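Local coordinates for probable leucine/isoleucine/valine-binding protein (Rhodopirellula baltica, PDB 4KV7) that probably binds leucine, isoleucine, valine or a related small ligand in the cleft between two lobes, as in other periplasmic binding proteins of its family, at residues Thr95-Ile99 and Asn165-Gly169; Gly160-Asp166 and Pro192-Arg198; Ser201-Leu207 and Lys231-Ala236. The protein carries 1 engineered substitution. All coordinates share one frame; numbering follows the deposited sequence. Where two conformers were deposited one is given.

Contact 1 of 3, residues Thr95-Ile99 and Asn165-Gly169. With FMT (formic acid), chain B.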
loop_
_atom_site.group_PDB
_atom_site.type_symbol
_atom_site.label_atom_id
_atom_site.label_comp_id
_atom_site.label_asym_id
_atom_site.label_seq_id
_atom_site.Cartn_x
_atom_site.Cartn_y
_atom_site.Cartn_z
ATOM N N THR A 95 4.911 -6.263 -4.082
ATOM C CA THR A 95 4.569 -7.679 -4.143
ATOM C C THR A 95 5.723 -8.587 -4.594
ATOM O O THR A 95 6.083 -9.507 -3.859
ATOM C CB THR A 95 3.297 -7.891 -4.994
ATOM O OG1 THR A 95 2.196 -7.210 -4.370
ATOM C CG2 THR A 95 2.979 -9.364 -5.158
ATOM N N PRO A 96 6.316 -8.340 -5.780
ATOM C CA PRO A 96 7.439 -9.219 -6.127
ATOM C C PRO A 96 8.602 -9.103 -5.133
ATOM O O PRO A 96 9.305 -10.090 -4.890
ATOM C CB PRO A 96 7.847 -8.739 -7.528
ATOM C CG PRO A 96 7.252 -7.347 -7.654
ATOM C CD PRO A 96 5.988 -7.409 -6.878
ATOM N N THR A 97 8.787 -7.920 -4.561
ATOM C CA THR A 97 9.777 -7.726 -3.507
ATOM C C THR A 97 9.395 -8.526 -2.247
ATOM O O THR A 97 10.227 -9.260 -1.701
ATOM C CB THR A 97 9.926 -6.252 -3.193
ATOM O OG1 THR A 97 8.606 -5.726 -3.018
ATOM C CG2 THR A 97 10.630 -5.507 -4.335
ATOM N N ALA A 98 8.148 -8.425 -1.788
ATOM C CA ALA A 98 7.705 -9.201 -0.624
ATOM C C ALA A 98 7.868 -10.699 -0.846
ATOM O O ALA A 98 8.229 -11.435 0.071
ATOM C CB ALA A 98 6.259 -8.881 -0.263
ATOM N N ILE A 99 7.592 -11.166 -2.055
ATOM C CA ILE A 99 7.684 -12.590 -2.326
ATOM C C ILE A 99 9.128 -13.091 -2.143
ATOM O O ILE A 99 9.360 -14.204 -1.658
ATOM C CB ILE A 99 7.062 -12.919 -3.692
ATOM C CG1 ILE A 99 5.535 -12.806 -3.583
ATOM C CG2 ILE A 99 7.480 -14.300 -4.165
ATOM C CD1 ILE A 99 4.813 -12.776 -4.912
ATOM N N ASN A 165 3.408 -6.473 -15.419
ATOM C CA ASN A 165 3.563 -7.837 -15.900
ATOM C C ASN A 165 4.421 -8.674 -14.959
ATOM O O ASN A 165 5.526 -9.089 -15.304
ATOM C CB ASN A 165 4.138 -7.829 -17.314
ATOM C CG ASN A 165 3.725 -9.038 -18.113
ATOM O OD1 ASN A 165 2.931 -9.860 -17.658
ATOM N ND2 ASN A 165 4.256 -9.149 -19.325
ATOM N N ASP A 166 3.893 -8.901 -13.760
ATOM C CA ASP A 166 4.589 -9.631 -12.707
ATOM C C ASP A 166 3.574 -10.044 -11.656
ATOM O O ASP A 166 2.359 -9.958 -11.889
ATOM C CB ASP A 166 5.746 -8.809 -12.093
ATOM C CG ASP A 166 5.284 -7.540 -11.391
ATOM O OD1 ASP A 166 4.068 -7.364 -11.168
ATOM O OD2 ASP A 166 6.165 -6.722 -11.027
ATOM N N SER A 167 4.063 -10.480 -10.500
ATOM C CA SER A 167 3.167 -10.976 -9.460
ATOM C C SER A 167 2.223 -9.913 -8.890
ATOM O O SER A 167 1.150 -10.252 -8.374
ATOM C CB SER A 167 3.966 -11.612 -8.333
ATOM O OG SER A 167 4.941 -10.710 -7.834
ATOM N N TYR A 168 2.590 -8.636 -8.961
ATOM C CA TYR A 168 1.700 -7.561 -8.530
ATOM C C TYR A 168 0.508 -7.464 -9.471
ATOM O O TYR A 168 -0.657 -7.544 -9.050
ATOM C CB TYR A 168 2.467 -6.232 -8.478
ATOM C CG TYR A 168 1.632 -4.978 -8.409
ATOM C CD1 TYR A 168 0.464 -4.911 -7.645
ATOM C CD2 TYR A 168 2.043 -3.829 -9.077
ATOM C CE1 TYR A 168 -0.252 -3.749 -7.556
ATOM C CE2 TYR A 168 1.324 -2.656 -9.007
ATOM C CZ TYR A 168 0.160 -2.625 -8.259
ATOM O OH TYR A 168 -0.579 -1.463 -8.179
ATOM N N GLY A 169 0.792 -7.283 -10.753
ATOM C CA GLY A 169 -0.275 -7.156 -11.719
ATOM C C GLY A 169 -1.125 -8.406 -11.778
ATOM O O GLY A 169 -2.356 -8.315 -11.885
HETATM C C FMT B . 2.790 -4.107 -5.641
HETATM O O1 FMT B . 2.058 -4.657 -4.805
HETATM O O2 FMT B . 3.898 -4.522 -6.006
#
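Ser167, in the first turn of helix 167-183, presses its hydroxyl against the start of helix 95-107, and the direct meeting of the two segments is one of van der Waals contact. Ser167 OG sits 3.4 Å from Pro96 CA, beside a proline nitrogen with no hydrogen to offer. Thr95 CG2 and Ile99 CD1 reach the same Ser167 OG at 3.6 Å each. Pro96 CG approaches Asp166 OD2 at 3.6 Å, ring and carboxylate side chain crossing at about a right angle, while Pro96 CD rests on Tyr168 CB. Here the N-terminal ends of two helices from different lobes converge, as at the ligand cleft of the two-lobed periplasmic binding proteins.

The polar contacts gather on a formic acid molecule, probably from the crystallisation liquor; its place in the cleft would be consistent with a pocket for the carboxylate of an amino-acid ligand. Thr95 N donates to its O2 over 2.8 Å in a fairly straight bond (163°), and Thr95 OG1 donates to its O1 at 2.6 Å. A chi1 of -62° sets OG1 beside its own backbone N, which lets one residue grip both oxygens; Tyr68 and Tyr138 also hydrogen-bond to it. The formic acid carbon lies 3.1 Å above one face of the Tyr168 ring, toward its rim, and Tyr168 OH is anchored on Gly224 O. Asp166 N-caps helix 167-183, its OD1 accepting weak bonds from Tyr168 N and Gly169 N, while OD2 is held by Gln164.

Contact 2 of 3, residues Gly160-Asp166 and Pro192-Arg198; sequences GFFTQND and PHGRYRR
Arg195 lays its guanidinium under the side chain of Asn165, whose OD1 stands 3.3 Å above the centre of the plane of Arg195. The opposite face is covered near its rim by CE1 of His193. The Arg195 chain, folded back at chi2 (-83°) and chi3 (-42°), brings NH2 to Gln164 O at 3.0 Å, tilted from the carbonyl plane; Asp170 gives the same nitrogen a salt bridge. Thr163 OG1 meets the edge of the His193 ring, sharing a hydrogen bond of 2.7 Å with NE2.

On the sheet face opposite Thr163 and Arg195, the rings of Phe162 and Tyr196 are nearly parallel but so far slid apart that they barely overlap, with Phe162 CZ 3.4 Å from Tyr196 CD1. Gln164 CA lies over the face of the Tyr196 ring in a CH-pi contact. Tyr196 OH makes a weak bond to Gln164 OE1 and also accepts from Thr225 N. Past the strand ends, Asp166 OD2 receives Gln164 NE2 (2.7 Å) on its syn side. Arg198 NH1 takes the anti lone pair of Asp166 OD2 in a 2.9 Å salt bridge, guanidinium and carboxylate nearly coplanar (12°), so two donors hold one oxygen. A water joins Asn165 O to Arg198 N.

Parallel-strand bonds run from Phe161 N to Pro192 O through Asn165 N to Tyr196 O. The two strands and the intervening helix 167-183 form a beta-alpha-beta unit: Phe173 of that helix packs on Phe161 and His193, Leu232 and Pro228 of helix 226-238 meet Phe162 and Tyr196 on the other face, and strand 219-223 continues the sheet beyond 160-164, leaving 193-196 at its edge.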
loop_
_atom_site.group_PDB
_atom_site.type_symbol
_atom_site.label_atom_id
_atom_site.label_comp_id
_atom_site.label_asym_id
_atom_site.label_seq_id
_atom_site.Cartn_x
_atom_site.Cartn_y
_atom_site.Cartn_z
ATOM N N GLY A 160 -11.947 -3.566 -18.253
ATOM C CA GLY A 160 -10.615 -3.974 -18.665
ATOM C C GLY A 160 -9.568 -3.711 -17.603
ATOM O O GLY A 160 -9.828 -3.043 -16.597
ATOM N N PHE A 161 -8.369 -4.233 -17.838
ATOM C CA PHE A 161 -7.286 -4.154 -16.862
ATOM C C PHE A 161 -5.997 -3.724 -17.536
ATOM O O PHE A 161 -5.687 -4.173 -18.637
ATOM C CB PHE A 161 -7.092 -5.509 -16.187
ATOM C CG PHE A 161 -8.281 -5.928 -15.389
ATOM C CD1 PHE A 161 -9.379 -6.532 -15.990
ATOM C CD2 PHE A 161 -8.328 -5.661 -14.036
ATOM C CE1 PHE A 161 -10.497 -6.873 -15.248
ATOM C CE2 PHE A 161 -9.447 -5.994 -13.290
ATOM C CZ PHE A 161 -10.528 -6.600 -13.900
ATOM N N PHE A 162 -5.252 -2.859 -16.850
ATOM C CA PHE A 162 -3.913 -2.448 -17.269
ATOM C C PHE A 162 -3.013 -2.748 -16.093
ATOM O O PHE A 162 -3.157 -2.128 -15.036
ATOM C CB PHE A 162 -3.876 -0.957 -17.584
ATOM C CG PHE A 162 -2.506 -0.460 -17.934
ATOM C CD1 PHE A 162 -1.928 -0.767 -19.158
ATOM C CD2 PHE A 162 -1.778 0.303 -17.026
ATOM C CE1 PHE A 162 -0.649 -0.313 -19.466
ATOM C CE2 PHE A 162 -0.510 0.754 -17.327
ATOM C CZ PHE A 162 0.052 0.445 -18.551
ATOM N N THR A 163 -2.131 -3.736 -16.240
ATOM C CA THR A 163 -1.410 -4.225 -15.068
ATOM C C THR A 163 0.067 -4.460 -15.314
ATOM O O THR A 163 0.501 -4.747 -16.427
ATOM C CB THR A 163 -2.009 -5.541 -14.485
ATOM O OG1 THR A 163 -1.557 -6.670 -15.233
ATOM C CG2 THR A 163 -3.533 -5.512 -14.451
ATOM N N GLN A 164 0.829 -4.388 -14.237
ATOM C CA GLN A 164 2.252 -4.664 -14.278
ATOM C C GLN A 164 2.458 -6.146 -14.556
ATOM O O GLN A 164 1.740 -6.993 -14.007
ATOM C CB GLN A 164 2.851 -4.280 -12.935
ATOM C CG GLN A 164 4.354 -4.167 -12.905
ATOM C CD GLN A 164 4.768 -3.432 -11.666
ATOM O OE1 GLN A 164 4.596 -2.214 -11.585
ATOM N NE2 GLN A 164 5.253 -4.161 -10.662
ATOM N N ASN A 165 3.408 -6.473 -15.419
ATOM C CA ASN A 165 3.563 -7.837 -15.900
ATOM C C ASN A 165 4.421 -8.674 -14.959
ATOM O O ASN A 165 5.526 -9.089 -15.304
ATOM C CB ASN A 165 4.138 -7.829 -17.314
ATOM C CG ASN A 165 3.725 -9.038 -18.113
ATOM O OD1 ASN A 165 2.931 -9.860 -17.658
ATOM N ND2 ASN A 165 4.256 -9.149 -19.325
ATOM N N ASP A 166 3.893 -8.901 -13.760
ATOM C CA ASP A 166 4.589 -9.631 -12.707
ATOM C C ASP A 166 3.574 -10.044 -11.656
ATOM O O ASP A 166 2.359 -9.958 -11.889
ATOM C CB ASP A 166 5.746 -8.809 -12.093
ATOM C CG ASP A 166 5.284 -7.540 -11.391
ATOM O OD1 ASP A 166 4.068 -7.364 -11.168
ATOM O OD2 ASP A 166 6.165 -6.722 -11.027
ATOM N N PRO A 192 -10.209 -7.940 -21.126
ATOM C CA PRO A 192 -9.204 -7.027 -21.686
ATOM C C PRO A 192 -8.077 -6.883 -20.680
ATOM O O PRO A 192 -8.337 -6.592 -19.520
ATOM C CB PRO A 192 -9.956 -5.695 -21.814
ATOM C CG PRO A 192 -11.407 -6.003 -21.484
ATOM C CD PRO A 192 -11.404 -7.230 -20.648
ATOM N N HIS A 193 -6.842 -7.094 -21.116
ATOM C CA HIS A 193 -5.722 -7.100 -20.193
ATOM C C HIS A 193 -4.430 -6.651 -20.871
ATOM O O HIS A 193 -3.741 -7.449 -21.508
ATOM C CB HIS A 193 -5.543 -8.494 -19.597
ATOM C CG HIS A 193 -4.650 -8.525 -18.396
ATOM N ND1 HIS A 193 -4.221 -9.699 -17.816
ATOM C CD2 HIS A 193 -4.123 -7.525 -17.645
ATOM C CE1 HIS A 193 -3.463 -9.424 -16.768
ATOM N NE2 HIS A 193 -3.395 -8.111 -16.638
ATOM N N GLY A 194 -4.123 -5.366 -20.747
ATOM C CA GLY A 194 -2.876 -4.815 -21.249
ATOM C C GLY A 194 -1.843 -4.818 -20.144
ATOM O O GLY A 194 -2.189 -4.575 -18.988
ATOM N N ARG A 195 -0.582 -5.096 -20.490
ATOM C CA ARG A 195 0.478 -5.199 -19.483
ATOM C C ARG A 195 1.659 -4.296 -19.798
ATOM O O ARG A 195 1.851 -3.886 -20.938
ATOM C CB ARG A 195 1.046 -6.623 -19.349
ATOM C CG ARG A 195 0.187 -7.819 -19.650
ATOM C CD ARG A 195 -0.711 -8.253 -18.522
ATOM N NE ARG A 195 -0.238 -8.287 -17.129
ATOM C CZ ARG A 195 -0.097 -9.405 -16.415
ATOM N NH1 ARG A 195 -0.282 -10.595 -16.974
ATOM N NH2 ARG A 195 0.212 -9.344 -15.126
ATOM N N TYR A 196 2.467 -4.018 -18.783
ATOM C CA TYR A 196 3.727 -3.314 -18.978
ATOM C C TYR A 196 4.769 -3.889 -18.025
ATOM O O TYR A 196 4.431 -4.417 -16.969
ATOM C CB TYR A 196 3.557 -1.805 -18.729
ATOM C CG TYR A 196 3.408 -1.494 -17.266
ATOM C CD1 TYR A 196 2.163 -1.503 -16.656
ATOM C CD2 TYR A 196 4.525 -1.228 -16.479
ATOM C CE1 TYR A 196 2.027 -1.256 -15.300
ATOM C CE2 TYR A 196 4.405 -0.995 -15.121
ATOM C CZ TYR A 196 3.150 -1.005 -14.534
ATOM O OH TYR A 196 3.032 -0.749 -13.183
ATOM N N ARG A 197 6.038 -3.745 -18.372
ATOM C CA ARG A 197 7.109 -4.300 -17.554
ATOM C C ARG A 197 7.449 -3.387 -16.375
ATOM O O ARG A 197 7.605 -2.165 -16.544
ATOM C CB ARG A 197 8.358 -4.551 -18.413
ATOM C CG ARG A 197 9.529 -5.112 -17.616
ATOM C CD ARG A 197 10.595 -5.775 -18.485
ATOM N NE ARG A 197 11.386 -4.840 -19.279
ATOM C CZ ARG A 197 12.444 -4.176 -18.827
ATOM N NH1 ARG A 197 12.815 -4.305 -17.564
ATOM N NH2 ARG A 197 13.116 -3.368 -19.636
ATOM N N ARG A 198 7.568 -3.979 -15.187
ATOM C CA ARG A 198 7.898 -3.249 -13.963
ATOM C C ARG A 198 9.082 -2.305 -14.132
ATOM O O ARG A 198 10.118 -2.665 -14.692
ATOM C CB ARG A 198 8.199 -4.222 -12.826
ATOM C CG ARG A 198 8.518 -3.521 -11.508
ATOM C CD ARG A 198 8.801 -4.511 -10.370
ATOM N NE ARG A 198 10.022 -5.275 -10.597
ATOM C CZ ARG A 198 10.081 -6.551 -10.973
ATOM N NH1 ARG A 198 8.979 -7.262 -11.178
ATOM N NH2 ARG A 198 11.261 -7.120 -11.154
HETATM O O HOH W 1 7.370 -6.860 -14.940
#

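Contact 3 of 3, residues Ser201-Leu207 and Lys231-Ala236; sequences SQVEDGL and KLIRMA
Leu207 packs into the side of helix 226-238, and around it the contact is close and apolar. Its CB touches Leu232 CD2 at 3.6 Å, and its CD2 meets the terminal methyl CE of Met235, a selenomethionine, at the same 3.6 Å. A chi1 of 176° swings CG of Leu207 away from its backbone N toward helix 226-238, where CD1 also reaches Ala236 CB. Val203 CG2 adds a second wedge, lying 3.7 Å from Lys231 CG and 3.9 Å from the selenium of Met235. The Met235 methyl bends back over the first turn of helix 204-211, against CA and CG of Glu204.

Toward the solvent the contact changes to a few polar bonds from one long side chain. Lys231 is fully extended and carries NZ past Val203 to Ser201 O, 2.9 Å away and above the carbonyl plane. The same NZ forms a salt bridge of 2.9 Å with Glu204 OE2, which it meets nearly along the C-O bond, and it donates to a water. Glu204 curls at chi2 (71°) to bring the carboxylate round, and OE2 also takes a weak bond from Val203 N. A methionine in place of Lys231 would probably leave the Glu204 carboxylate without this positive partner and the Ser201 carbonyl without this donor, the carboxylate being held less firmly.

Phe162 of strand 160-164 touches Leu232 and also Val203, just before helix 204-211, which places this helix pair on the sheet face that carries Phe162, as flanking helices lie in a Rossmann-like alpha/beta lobe of a periplasmic binding protein.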
loop_
_atom_site.group_PDB
_atom_site.type_symbol
_atom_site.label_atom_id
_atom_site.label_comp_id
_atom_site.label_asym_id
_atom_site.label_seq_id
_atom_site.Cartn_x
_atom_site.Cartn_y
_atom_site.Cartn_z
ATOM N N SER A 201 8.511 2.519 -18.624
ATOM C CA SER A 201 7.388 3.324 -19.097
ATOM C C SER A 201 6.821 2.732 -20.389
ATOM O O SER A 201 6.164 3.430 -21.170
ATOM C CB SER A 201 7.843 4.753 -19.363
ATOM O OG SER A 201 8.736 4.744 -20.458
ATOM N N GLN A 202 7.095 1.457 -20.630
ATOM C CA GLN A 202 6.744 0.847 -21.906
ATOM C C GLN A 202 5.305 0.361 -21.902
ATOM O O GLN A 202 5.030 -0.813 -21.653
ATOM C CB GLN A 202 7.722 -0.277 -22.227
ATOM C CG GLN A 202 9.147 0.230 -22.404
ATOM C CD GLN A 202 10.153 -0.887 -22.561
ATOM O OE1 GLN A 202 9.848 -1.939 -23.124
ATOM N NE2 GLN A 202 11.355 -0.678 -22.033
ATOM N N VAL A 203 4.388 1.287 -22.167
ATOM C CA VAL A 203 2.967 1.016 -22.005
ATOM C C VAL A 203 2.214 0.912 -23.328
ATOM O O VAL A 203 1.012 0.626 -23.334
ATOM C CB VAL A 203 2.301 2.086 -21.126
ATOM C CG1 VAL A 203 3.015 2.189 -19.782
ATOM C CG2 VAL A 203 2.275 3.432 -21.839
ATOM N N GLU A 204 2.918 1.123 -24.431
ATOM C CA GLU A 204 2.303 1.180 -25.740
ATOM C C GLU A 204 1.595 -0.119 -26.133
ATOM O O GLU A 204 0.460 -0.096 -26.640
ATOM C CB GLU A 204 3.365 1.536 -26.782
ATOM C CG GLU A 204 4.255 2.744 -26.409
ATOM C CD GLU A 204 5.240 2.467 -25.260
ATOM O OE1 GLU A 204 5.917 1.413 -25.264
ATOM O OE2 GLU A 204 5.313 3.305 -24.339
ATOM N N ASP A 205 2.262 -1.250 -25.923
ATOM C CA ASP A 205 1.681 -2.550 -26.261
ATOM C C ASP A 205 0.424 -2.817 -25.447
ATOM O O ASP A 205 -0.571 -3.321 -25.981
ATOM C CB ASP A 205 2.691 -3.683 -26.039
ATOM C CG ASP A 205 3.773 -3.725 -27.100
ATOM O OD1 ASP A 205 3.637 -3.035 -28.133
ATOM O OD2 ASP A 205 4.759 -4.466 -26.905
ATOM N N GLY A 206 0.461 -2.479 -24.163
ATOM C CA GLY A 206 -0.688 -2.682 -23.302
ATOM C C GLY A 206 -1.874 -1.834 -23.711
ATOM O O GLY A 206 -3.021 -2.294 -23.686
ATOM N N LEU A 207 -1.615 -0.588 -24.094
ATOM C CA LEU A 207 -2.689 0.272 -24.586
ATOM C C LEU A 207 -3.318 -0.295 -25.857
ATOM O O LEU A 207 -4.546 -0.319 -25.998
ATOM C CB LEU A 207 -2.183 1.693 -24.833
ATOM C CG LEU A 207 -3.216 2.644 -25.443
ATOM C CD1 LEU A 207 -4.437 2.782 -24.559
ATOM C CD2 LEU A 207 -2.581 4.005 -25.705
ATOM N N LYS A 231 1.612 7.654 -17.941
ATOM C CA LYS A 231 1.890 7.589 -19.361
ATOM C C LYS A 231 0.762 6.914 -20.133
ATOM O O LYS A 231 0.389 7.351 -21.210
ATOM C CB LYS A 231 3.212 6.871 -19.617
ATOM C CG LYS A 231 3.567 6.827 -21.087
ATOM C CD LYS A 231 4.990 6.413 -21.327
ATOM C CE LYS A 231 5.251 6.236 -22.805
ATOM N NZ LYS A 231 6.578 5.613 -23.023
ATOM N N LEU A 232 0.225 5.837 -19.579
ATOM C CA LEU A 232 -0.892 5.140 -20.195
ATOM C C LEU A 232 -2.086 6.086 -20.372
ATOM O O LEU A 232 -2.697 6.136 -21.437
ATOM C CB LEU A 232 -1.252 3.921 -19.344
ATOM C CG LEU A 232 -2.329 2.945 -19.834
ATOM C CD1 LEU A 232 -3.731 3.486 -19.618
ATOM C CD2 LEU A 232 -2.118 2.535 -21.284
ATOM N N ILE A 233 -2.428 6.821 -19.321
ATOM C CA ILE A 233 -3.559 7.741 -19.384
ATOM C C ILE A 233 -3.342 8.850 -20.410
ATOM O O ILE A 233 -4.250 9.167 -21.188
ATOM C CB ILE A 233 -3.890 8.310 -18.009
ATOM C CG1 ILE A 233 -4.487 7.194 -17.150
ATOM C CG2 ILE A 233 -4.870 9.478 -18.127
ATOM C CD1 ILE A 233 -4.520 7.504 -15.680
ATOM N N ARG A 234 -2.141 9.422 -20.440
ATOM C CA ARG A 234 -1.821 10.443 -21.430
ATOM C C ARG A 234 -1.963 9.892 -22.839
ATOM O O ARG A 234 -2.536 10.538 -23.717
ATOM C CB ARG A 234 -0.393 10.965 -21.240
ATOM C CG ARG A 234 -0.234 11.938 -20.089
ATOM C CD ARG A 234 1.108 12.659 -20.137
ATOM N NE ARG A 234 1.298 13.512 -18.966
ATOM C CZ ARG A 234 0.853 14.761 -18.866
ATOM N NH1 ARG A 234 0.188 15.322 -19.870
ATOM N NH2 ARG A 234 1.076 15.454 -17.754
HETATM N N MSE A 235 -1.426 8.696 -23.055
HETATM C CA MSE A 235 -1.455 8.079 -24.376
HETATM C C MSE A 235 -2.843 7.641 -24.799
HETATM O O MSE A 235 -3.199 7.732 -25.974
HETATM C CB MSE A 235 -0.496 6.899 -24.428
HETATM C CG MSE A 235 0.944 7.333 -24.437
HETATM SE SE MSE A 235 2.158 5.884 -24.858
HETATM C CE MSE A 235 0.974 4.752 -25.832
ATOM N N ALA A 236 -3.623 7.155 -23.846
ATOM C CA ALA A 236 -5.005 6.799 -24.128
ATOM C C ALA A 236 -5.741 8.017 -24.670
ATOM O O ALA A 236 -6.391 7.943 -25.708
ATOM C CB ALA A 236 -5.677 6.287 -22.868
HETATM O O HOH W 2 8.375 7.423 -22.346
#

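Read from the N terminus, contact 1 closes the longest loop, bringing helix 95-107 against the start of helix 167-183 and so linking the two lobes across the cleft. Contact 2 begins on the stretch where contact 1 ends: the two share Asn165 and Asp166, and their loops overlap along the chain, with 160-166 opening a beta-alpha-beta unit that returns at 192-198. Contact 3 follows in series, crossing neither, and joins helix 204-211 to helix 226-238, with strand 219-223 between them in the chain. In space contact 2 is the middle member, touching contact 1 through Arg198 and Pro96 and contact 3 through Phe162, while contacts 1 and 3 remain about 8 Å apart at their nearest atoms.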